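Local coordinates for penicillin-binding protein 1A (Mycobacterium tuberculosis, PDB 5CXW) that builds cross-linked peptidoglycan for the mycobacterial cell wall, its penicillin-binding transpeptidase domain, the part present here, joining peptide side chains of neighbouring glycan strands, at residues Thr36-Glu46 / Gly72-Gly80; Leu53-Arg61 / Glu328-Ile338. One frame throughout, in Å; residues are numbered along the deposited sequence.

Contact 1 (Thr36-Glu46 / Gly72-Gly80)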
loop_
_atom_site.group_PDB
_atom_site.type_symbol
_atom_site.label_atom_id
_atom_site.label_comp_id
_atom_site.label_asym_id
_atom_site.label_seq_id
_atom_site.Cartn_x
_atom_site.Cartn_y
_atom_site.Cartn_z
ATOM N N THR A 36 -6.599 17.176 7.109
ATOM C CA THR A 36 -6.163 16.076 7.965
ATOM C C THR A 36 -4.646 15.953 8.089
ATOM O O THR A 36 -4.156 15.164 8.903
ATOM C CB THR A 36 -6.671 14.756 7.388
ATOM O OG1 THR A 36 -6.304 14.647 6.009
ATOM C CG2 THR A 36 -8.167 14.610 7.511
ATOM N N ILE A 37 -3.924 16.648 7.217
ATOM C CA ILE A 37 -2.495 16.539 7.166
ATOM C C ILE A 37 -1.875 16.825 8.554
ATOM O O ILE A 37 -2.276 17.764 9.249
ATOM C CB ILE A 37 -1.901 17.473 6.081
ATOM C CG1 ILE A 37 -2.466 17.137 4.681
ATOM C CG2 ILE A 37 -0.392 17.351 6.096
ATOM C CD1 ILE A 37 -2.116 15.749 4.156
ATOM N N ASP A 38 -0.924 15.992 8.964
ATOM C CA ASP A 38 -0.154 16.194 10.177
ATOM C C ASP A 38 1.183 16.773 9.762
ATOM O O ASP A 38 1.964 16.107 9.086
ATOM C CB ASP A 38 0.011 14.863 10.907
ATOM C CG ASP A 38 0.885 14.963 12.146
ATOM O OD1 ASP A 38 1.338 16.015 12.486
ATOM O OD2 ASP A 38 1.169 13.965 12.768
ATOM N N PRO A 39 1.494 17.998 10.189
ATOM C CA PRO A 39 2.752 18.588 9.716
ATOM C C PRO A 39 3.982 17.781 9.995
ATOM O O PRO A 39 4.902 17.748 9.163
ATOM C CB PRO A 39 2.812 19.909 10.501
ATOM C CG PRO A 39 1.365 20.284 10.592
ATOM C CD PRO A 39 0.631 19.006 10.839
ATOM N N GLN A 40 4.010 17.132 11.142
ATOM C CA GLN A 40 5.156 16.322 11.519
ATOM C C GLN A 40 5.306 15.155 10.547
ATOM O O GLN A 40 6.459 14.823 10.152
ATOM C CB GLN A 40 5.057 15.806 12.961
ATOM C CG GLN A 40 6.207 14.941 13.443
ATOM C CD GLN A 40 6.095 14.525 14.887
ATOM O OE1 GLN A 40 5.694 15.316 15.755
ATOM N NE2 GLN A 40 6.530 13.324 15.192
ATOM N N ALA A 41 4.183 14.527 10.176
ATOM C CA ALA A 41 4.233 13.401 9.195
ATOM C C ALA A 41 4.596 13.898 7.813
ATOM O O ALA A 41 5.451 13.325 7.105
ATOM C CB ALA A 41 2.922 12.636 9.175
ATOM N N GLN A 42 3.986 15.001 7.436
ATOM C CA GLN A 42 4.265 15.601 6.113
ATOM C C GLN A 42 5.686 16.005 5.952
ATOM O O GLN A 42 6.278 15.722 4.923
ATOM C CB GLN A 42 3.337 16.783 5.844
ATOM C CG GLN A 42 3.370 17.339 4.421
ATOM C CD GLN A 42 2.869 16.357 3.389
ATOM O OE1 GLN A 42 2.024 15.525 3.668
ATOM N NE2 GLN A 42 3.366 16.497 2.159
ATOM N N ARG A 43 6.252 16.694 6.945
ATOM C CA ARG A 43 7.668 17.082 6.907
ATOM C C ARG A 43 8.594 15.853 6.817
ATOM O O ARG A 43 9.605 15.865 6.069
ATOM C CB ARG A 43 8.028 17.968 8.122
ATOM C CG ARG A 43 7.420 19.408 8.064
ATOM C CD ARG A 43 7.908 20.396 9.159
ATOM N NE ARG A 43 8.541 19.559 10.150
ATOM C CZ ARG A 43 8.007 19.119 11.307
ATOM N NH1 ARG A 43 8.731 18.196 12.010
ATOM N NH2 ARG A 43 6.807 19.633 11.791
ATOM N N ALA A 44 8.249 14.797 7.545
ATOM C CA ALA A 44 9.072 13.554 7.539
ATOM C C ALA A 44 9.045 12.930 6.151
ATOM O O ALA A 44 10.115 12.502 5.629
ATOM C CB ALA A 44 8.593 12.547 8.585
ATOM N N ALA A 45 7.885 12.919 5.511
ATOM C CA ALA A 45 7.780 12.315 4.164
ATOM C C ALA A 45 8.573 13.122 3.157
ATOM O O ALA A 45 9.319 12.539 2.352
ATOM C CB ALA A 45 6.328 12.231 3.690
ATOM N N GLU A 46 8.390 14.453 3.172
ATOM C CA GLU A 46 9.092 15.337 2.249
ATOM C C GLU A 46 10.614 15.268 2.407
ATOM O O GLU A 46 11.362 15.174 1.399
ATOM C CB GLU A 46 8.567 16.782 2.354
ATOM C CG GLU A 46 7.136 16.920 1.859
ATOM C CD GLU A 46 6.584 18.345 1.818
ATOM O OE1 GLU A 46 7.383 19.311 1.799
ATOM O OE2 GLU A 46 5.350 18.533 1.759
ATOM N N GLY A 72 -9.211 6.898 8.730
ATOM C CA GLY A 72 -9.084 7.168 7.274
ATOM C C GLY A 72 -8.450 8.488 6.933
ATOM O O GLY A 72 -8.288 8.812 5.744
ATOM N N ALA A 73 -8.061 9.274 7.941
ATOM C CA ALA A 73 -7.478 10.614 7.708
ATOM C C ALA A 73 -6.131 10.519 7.012
ATOM O O ALA A 73 -5.288 9.713 7.382
ATOM C CB ALA A 73 -7.355 11.343 9.034
ATOM N N VAL A 74 -5.944 11.322 5.978
ATOM C CA VAL A 74 -4.669 11.395 5.313
ATOM C C VAL A 74 -3.730 12.306 6.100
ATOM O O VAL A 74 -3.936 13.539 6.208
ATOM C CB VAL A 74 -4.788 11.818 3.838
ATOM C CG1 VAL A 74 -3.338 11.937 3.233
ATOM C CG2 VAL A 74 -5.679 10.905 3.035
ATOM N N ARG A 75 -2.673 11.709 6.644
ATOM C CA ARG A 75 -1.705 12.397 7.473
ATOM C C ARG A 75 -0.499 12.940 6.735
ATOM O O ARG A 75 0.151 13.899 7.207
ATOM C CB ARG A 75 -1.214 11.511 8.610
ATOM C CG ARG A 75 -2.323 11.012 9.512
ATOM C CD ARG A 75 -3.077 12.188 10.108
ATOM N NE ARG A 75 -3.995 11.737 11.161
ATOM C CZ ARG A 75 -5.110 12.410 11.535
ATOM N NH1 ARG A 75 -5.458 13.582 10.983
ATOM N NH2 ARG A 75 -5.894 11.913 12.507
ATOM N N ALA A 76 -0.104 12.268 5.655
ATOM C CA ALA A 76 1.006 12.716 4.850
ATOM C C ALA A 76 0.710 12.315 3.413
ATOM O O ALA A 76 0.164 11.259 3.161
ATOM C CB ALA A 76 2.308 12.065 5.291
ATOM N N TYR A 77 1.104 13.164 2.493
ATOM C CA TYR A 77 0.776 12.981 1.071
ATOM C C TYR A 77 1.799 13.730 0.224
ATOM O O TYR A 77 1.838 14.994 0.217
ATOM C CB TYR A 77 -0.633 13.540 0.789
ATOM C CG TYR A 77 -1.196 13.251 -0.583
ATOM C CD1 TYR A 77 -1.889 12.079 -0.827
ATOM C CD2 TYR A 77 -1.017 14.149 -1.650
ATOM C CE1 TYR A 77 -2.432 11.798 -2.061
ATOM C CE2 TYR A 77 -1.556 13.881 -2.882
ATOM C CZ TYR A 77 -2.271 12.697 -3.076
ATOM O OH TYR A 77 -2.791 12.460 -4.284
ATOM N N TYR A 78 2.646 12.937 -0.445
ATOM C CA TYR A 78 3.610 13.423 -1.351
ATOM C C TYR A 78 3.315 12.778 -2.698
ATOM O O TYR A 78 3.512 11.561 -2.865
ATOM C CB TYR A 78 5.029 13.066 -0.867
ATOM C CG TYR A 78 6.080 13.583 -1.861
ATOM C CD1 TYR A 78 6.570 14.887 -1.809
ATOM C CD2 TYR A 78 6.507 12.780 -2.907
ATOM C CE1 TYR A 78 7.505 15.345 -2.749
ATOM C CE2 TYR A 78 7.414 13.219 -3.831
ATOM C CZ TYR A 78 7.910 14.496 -3.758
ATOM O OH TYR A 78 8.821 14.891 -4.729
ATOM N N GLY A 79 2.875 13.562 -3.663
ATOM C CA GLY A 79 2.699 13.041 -5.041
ATOM C C GLY A 79 3.690 13.578 -6.055
ATOM O O GLY A 79 3.608 13.234 -7.229
ATOM N N GLY A 80 4.613 14.421 -5.610
ATOM C CA GLY A 80 5.504 15.103 -6.523
ATOM C C GLY A 80 5.838 16.487 -5.989
ATOM O O GLY A 80 5.209 16.983 -5.053
#

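Contact 2 (Leu53-Arg61 / Glu328-Ile338)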
loop_
_atom_site.group_PDB
_atom_site.type_symbol
_atom_site.label_atom_id
_atom_site.label_comp_id
_atom_site.label_asym_id
_atom_site.label_seq_id
_atom_site.Cartn_x
_atom_site.Cartn_y
_atom_site.Cartn_z
ATOM N N LEU A 53 16.132 10.517 -2.884
ATOM C CA LEU A 53 16.213 10.777 -4.344
ATOM C C LEU A 53 17.344 11.746 -4.696
ATOM O O LEU A 53 17.588 11.989 -5.884
ATOM C CB LEU A 53 14.901 11.317 -4.890
ATOM C CG LEU A 53 13.985 10.203 -5.438
ATOM C CD1 LEU A 53 13.750 9.073 -4.467
ATOM C CD2 LEU A 53 12.698 10.851 -5.928
ATOM N N ASP A 54 18.046 12.273 -3.691
ATOM C CA ASP A 54 19.165 13.183 -3.940
ATOM C C ASP A 54 20.283 12.469 -4.682
ATOM O O ASP A 54 20.668 11.364 -4.331
ATOM C CB ASP A 54 19.685 13.805 -2.636
ATOM C CG ASP A 54 20.624 14.925 -2.870
ATOM O OD1 ASP A 54 20.354 15.819 -3.702
ATOM O OD2 ASP A 54 21.631 14.944 -2.176
ATOM N N GLY A 55 20.700 13.084 -5.777
ATOM C CA GLY A 55 21.802 12.612 -6.576
ATOM C C GLY A 55 21.412 11.466 -7.478
ATOM O O GLY A 55 22.305 10.852 -8.088
ATOM N N GLN A 56 20.113 11.120 -7.501
ATOM C CA GLN A 56 19.636 10.070 -8.373
ATOM C C GLN A 56 19.220 10.656 -9.723
ATOM O O GLN A 56 19.204 11.862 -9.927
ATOM C CB GLN A 56 18.472 9.294 -7.716
ATOM C CG GLN A 56 18.814 8.665 -6.372
ATOM C CD GLN A 56 19.855 7.566 -6.432
ATOM O OE1 GLN A 56 20.136 7.010 -7.450
ATOM N NE2 GLN A 56 20.403 7.232 -5.316
ATOM N N ASP A 57 18.905 9.757 -10.658
ATOM C CA ASP A 57 18.465 10.132 -11.995
ATOM C C ASP A 57 17.389 11.200 -11.845
ATOM O O ASP A 57 16.441 11.039 -11.039
ATOM C CB ASP A 57 17.922 8.891 -12.724
ATOM C CG ASP A 57 17.688 9.123 -14.212
ATOM O OD1 ASP A 57 17.062 10.139 -14.598
ATOM O OD2 ASP A 57 18.182 8.284 -15.002
ATOM N N PRO A 58 17.516 12.319 -12.573
ATOM C CA PRO A 58 16.454 13.315 -12.441
ATOM C C PRO A 58 15.058 12.884 -12.930
ATOM O O PRO A 58 14.109 13.511 -12.562
ATOM C CB PRO A 58 16.976 14.513 -13.222
ATOM C CG PRO A 58 18.044 13.981 -14.116
ATOM C CD PRO A 58 18.632 12.794 -13.419
ATOM N N ASP A 59 14.960 11.792 -13.694
ATOM C CA ASP A 59 13.689 11.173 -14.080
ATOM C C ASP A 59 13.052 10.284 -12.980
ATOM O O ASP A 59 11.900 9.862 -13.103
ATOM C CB ASP A 59 13.909 10.295 -15.344
ATOM C CG ASP A 59 14.290 11.095 -16.585
ATOM O OD1 ASP A 59 14.007 12.301 -16.636
ATOM O OD2 ASP A 59 14.905 10.501 -17.509
ATOM N N MET A 60 13.793 9.998 -11.917
ATOM C CA MET A 60 13.231 9.210 -10.818
ATOM C C MET A 60 12.139 9.988 -10.117
ATOM O O MET A 60 12.225 11.228 -9.934
ATOM C CB MET A 60 14.323 8.859 -9.816
ATOM C CG MET A 60 13.895 7.812 -8.823
ATOM S SD MET A 60 15.236 7.149 -7.863
ATOM C CE MET A 60 16.268 6.425 -9.157
ATOM N N ARG A 61 11.100 9.268 -9.708
ATOM C CA ARG A 61 9.967 9.859 -8.996
ATOM C C ARG A 61 9.638 9.007 -7.790
ATOM O O ARG A 61 9.961 7.800 -7.736
ATOM C CB ARG A 61 8.759 9.953 -9.912
ATOM C CG ARG A 61 8.967 10.872 -11.137
ATOM C CD ARG A 61 8.893 12.317 -10.708
ATOM N NE ARG A 61 9.034 13.203 -11.870
ATOM C CZ ARG A 61 10.173 13.545 -12.440
ATOM N NH1 ARG A 61 11.366 13.072 -12.000
ATOM N NH2 ARG A 61 10.136 14.358 -13.496
ATOM N N GLU A 328 11.773 2.853 -18.327
ATOM C CA GLU A 328 13.223 2.647 -18.252
ATOM C C GLU A 328 13.501 1.829 -16.975
ATOM O O GLU A 328 12.863 2.073 -15.946
ATOM C CB GLU A 328 13.990 3.980 -18.302
ATOM C CG GLU A 328 14.263 4.732 -16.997
ATOM C CD GLU A 328 15.184 5.974 -17.132
ATOM O OE1 GLU A 328 15.476 6.405 -18.270
ATOM O OE2 GLU A 328 15.638 6.549 -16.090
ATOM N N PRO A 329 14.410 0.849 -17.037
ATOM C CA PRO A 329 14.807 0.161 -15.834
ATOM C C PRO A 329 15.166 1.107 -14.708
ATOM O O PRO A 329 15.825 2.121 -14.931
ATOM C CB PRO A 329 16.065 -0.584 -16.280
ATOM C CG PRO A 329 15.732 -0.943 -17.704
ATOM C CD PRO A 329 15.107 0.301 -18.231
ATOM N N LEU A 330 14.805 0.722 -13.494
ATOM C CA LEU A 330 14.958 1.545 -12.349
ATOM C C LEU A 330 16.260 1.217 -11.629
ATOM O O LEU A 330 16.412 0.111 -11.114
ATOM C CB LEU A 330 13.729 1.353 -11.454
ATOM C CG LEU A 330 13.581 2.204 -10.223
ATOM C CD1 LEU A 330 13.352 3.682 -10.538
ATOM C CD2 LEU A 330 12.464 1.661 -9.336
ATOM N N VAL A 331 17.207 2.153 -11.622
ATOM C CA VAL A 331 18.533 1.933 -11.034
ATOM C C VAL A 331 19.017 3.146 -10.277
ATOM O O VAL A 331 18.557 4.267 -10.517
ATOM C CB VAL A 331 19.621 1.549 -12.092
ATOM C CG1 VAL A 331 19.286 0.234 -12.770
ATOM C CG2 VAL A 331 19.813 2.679 -13.171
ATOM N N THR A 332 19.995 2.933 -9.402
ATOM C CA THR A 332 20.579 4.026 -8.606
ATOM C C THR A 332 21.592 4.745 -9.481
ATOM O O THR A 332 21.888 4.285 -10.554
ATOM C CB THR A 332 21.260 3.513 -7.343
ATOM O OG1 THR A 332 22.401 2.714 -7.660
ATOM C CG2 THR A 332 20.259 2.627 -6.537
ATOM N N ALA A 333 22.166 5.822 -8.961
ATOM C CA ALA A 333 23.198 6.584 -9.685
ATOM C C ALA A 333 24.457 5.728 -9.962
ATOM O O ALA A 333 25.133 5.952 -10.975
ATOM C CB ALA A 333 23.554 7.835 -8.900
ATOM N N SER A 334 24.715 4.733 -9.098
ATOM C CA SER A 334 25.816 3.806 -9.211
ATOM C C SER A 334 25.515 2.551 -10.044
ATOM O O SER A 334 26.334 1.642 -10.143
ATOM C CB SER A 334 26.263 3.367 -7.838
ATOM O OG SER A 334 25.292 2.510 -7.294
ATOM N N GLY A 335 24.361 2.537 -10.663
ATOM C CA GLY A 335 23.944 1.449 -11.504
ATOM C C GLY A 335 23.183 0.293 -10.882
ATOM O O GLY A 335 22.848 -0.595 -11.580
ATOM N N ALA A 336 22.987 0.317 -9.566
ATOM C CA ALA A 336 22.401 -0.779 -8.837
ATOM C C ALA A 336 20.888 -0.841 -9.046
ATOM O O ALA A 336 20.202 0.154 -9.034
ATOM C CB ALA A 336 22.702 -0.620 -7.336
ATOM N N ALA A 337 20.375 -2.037 -9.246
ATOM C CA ALA A 337 18.946 -2.161 -9.432
ATOM C C ALA A 337 18.255 -1.653 -8.144
ATOM O O ALA A 337 18.758 -1.939 -7.006
ATOM C CB ALA A 337 18.591 -3.581 -9.733
ATOM N N ILE A 338 17.099 -1.027 -8.295
ATOM C CA ILE A 338 16.274 -0.579 -7.135
ATOM C C ILE A 338 15.183 -1.586 -6.901
ATOM O O ILE A 338 14.340 -1.823 -7.798
ATOM C CB ILE A 338 15.715 0.817 -7.342
ATOM C CG1 ILE A 338 16.908 1.804 -7.388
ATOM C CG2 ILE A 338 14.805 1.243 -6.189
ATOM C CD1 ILE A 338 16.527 3.241 -7.718
HETATM O O HOH W 1 19.523 7.017 -10.206
#

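Contact 1 (Thr36-Glu46 / Gly72-Gly80)
Gln42 of helix 39-53 pairs with the backbone of Tyr77 on strand 74-78, an outermost strand of the five-stranded antiparallel sheet of the penicillin-binding transpeptidase fold. With CG anti to the backbone N (chi1 -170°) and a bend at chi2, its amide turns onto the strand. OE1 accepts from Tyr77 N at 2.8 Å on a lone pair in the amide plane, whereas NE2 donates a hydrogen bond to Tyr77 O at 2.9 Å from well above that carbonyl's plane. A second, nearly straight bond from NE2 to Glu46 OE2 (2.9 Å, 176°), on the anti lone pair, further fixes the amide's rotation.

Hydrogen bonds also join the turn before the helix to Val74 and Arg75. Thr36 OG1 donates to Val74 O at 2.6 Å, with His231 O also at this hydroxyl, and Asp38 N to Arg75 O at 2.9 Å; Asp38 is also the N-cap, accepting from Gln40 N. Arg75 and Ala76 form a classic beta bulge opposite Ser66.

Apolar packing is slim: Ala41 CB and Ala45 CB sit against Ala76 CB, while Ile37 CD1 lies alongside Val74 CG1 at 4.1 Å.

The Arg75 guanidinium, salt-bridged to Asp68 through NH2, carries Ala73 CB over one face; in its plane, NH1 donates to a lone pair of Thr36 O at 2.9 Å.

Contact 2 (Leu53-Arg61 / Glu328-Ile338)
Gln56 OE1 accepts a weak, bent hydrogen bond from Ala333 N (2.8 Å, 129°) and another from water 1, linking two turns at the margin of the transpeptidase fold. Gln56 ends a type II beta turn that begins at Leu53, and Ala333 lies in the type I turn Thr332-Gly335 of the loop between strand 315-323 and helix 343-356. The bend at chi2 (-65°) brings the Gln56 amide oxygen over to the opposite loop, where it also lies 3.2 Å from Thr332 CA. Water 1 completes the bridge by accepting from Asp57 N at 2.8 Å and donating to Val331 O. Beside this polar link, Ala333 CB rests on Gly55 O.

Acidic groups meet at the other end. Asp57 OD2 and Glu328 OE2 approach from opposite directions to 3.3 Å, their carboxylate planes 68° apart, and Asp59 OD2 lies not far from Glu328 OE1. Such crowding of like charges may favour proton uptake by one of the acids. Asp57 is held by an Asx turn, in which its OD1 accepts from Asp59 N at 2.8 Å.

Deeper in, the contact is mostly apolar. Met60, at the start of strand 60-67, runs out extended until chi3 and reaches Ile338 tip to tip; Leu343 of helix 343-356 touches both side chains. The Met60 methyl, CE, lies 3.5 Å from Ile338 CD1 and 3.4 Å from Val331 O, with Leu330 CD1 a little farther off.

From the N terminus, the chain first passes through 36-46, which opens helix 39-53, then through 53-61, which leaves that helix and enters strand 60-67. Strand 74-78 follows, and there contact 1 closes a short loop of 25 residues. Contact 2 closes a far longer one, of 266 residues, when 328-338 returns after strand 315-323. Their segments alternate along the sequence, so the two closures cross. Contact 1 secures the helix start to an outermost strand of the sheet; contact 2 joins the exit from the same helix to the loop leading into helix 343-356. Their centres are 24 Å apart, and they do not touch.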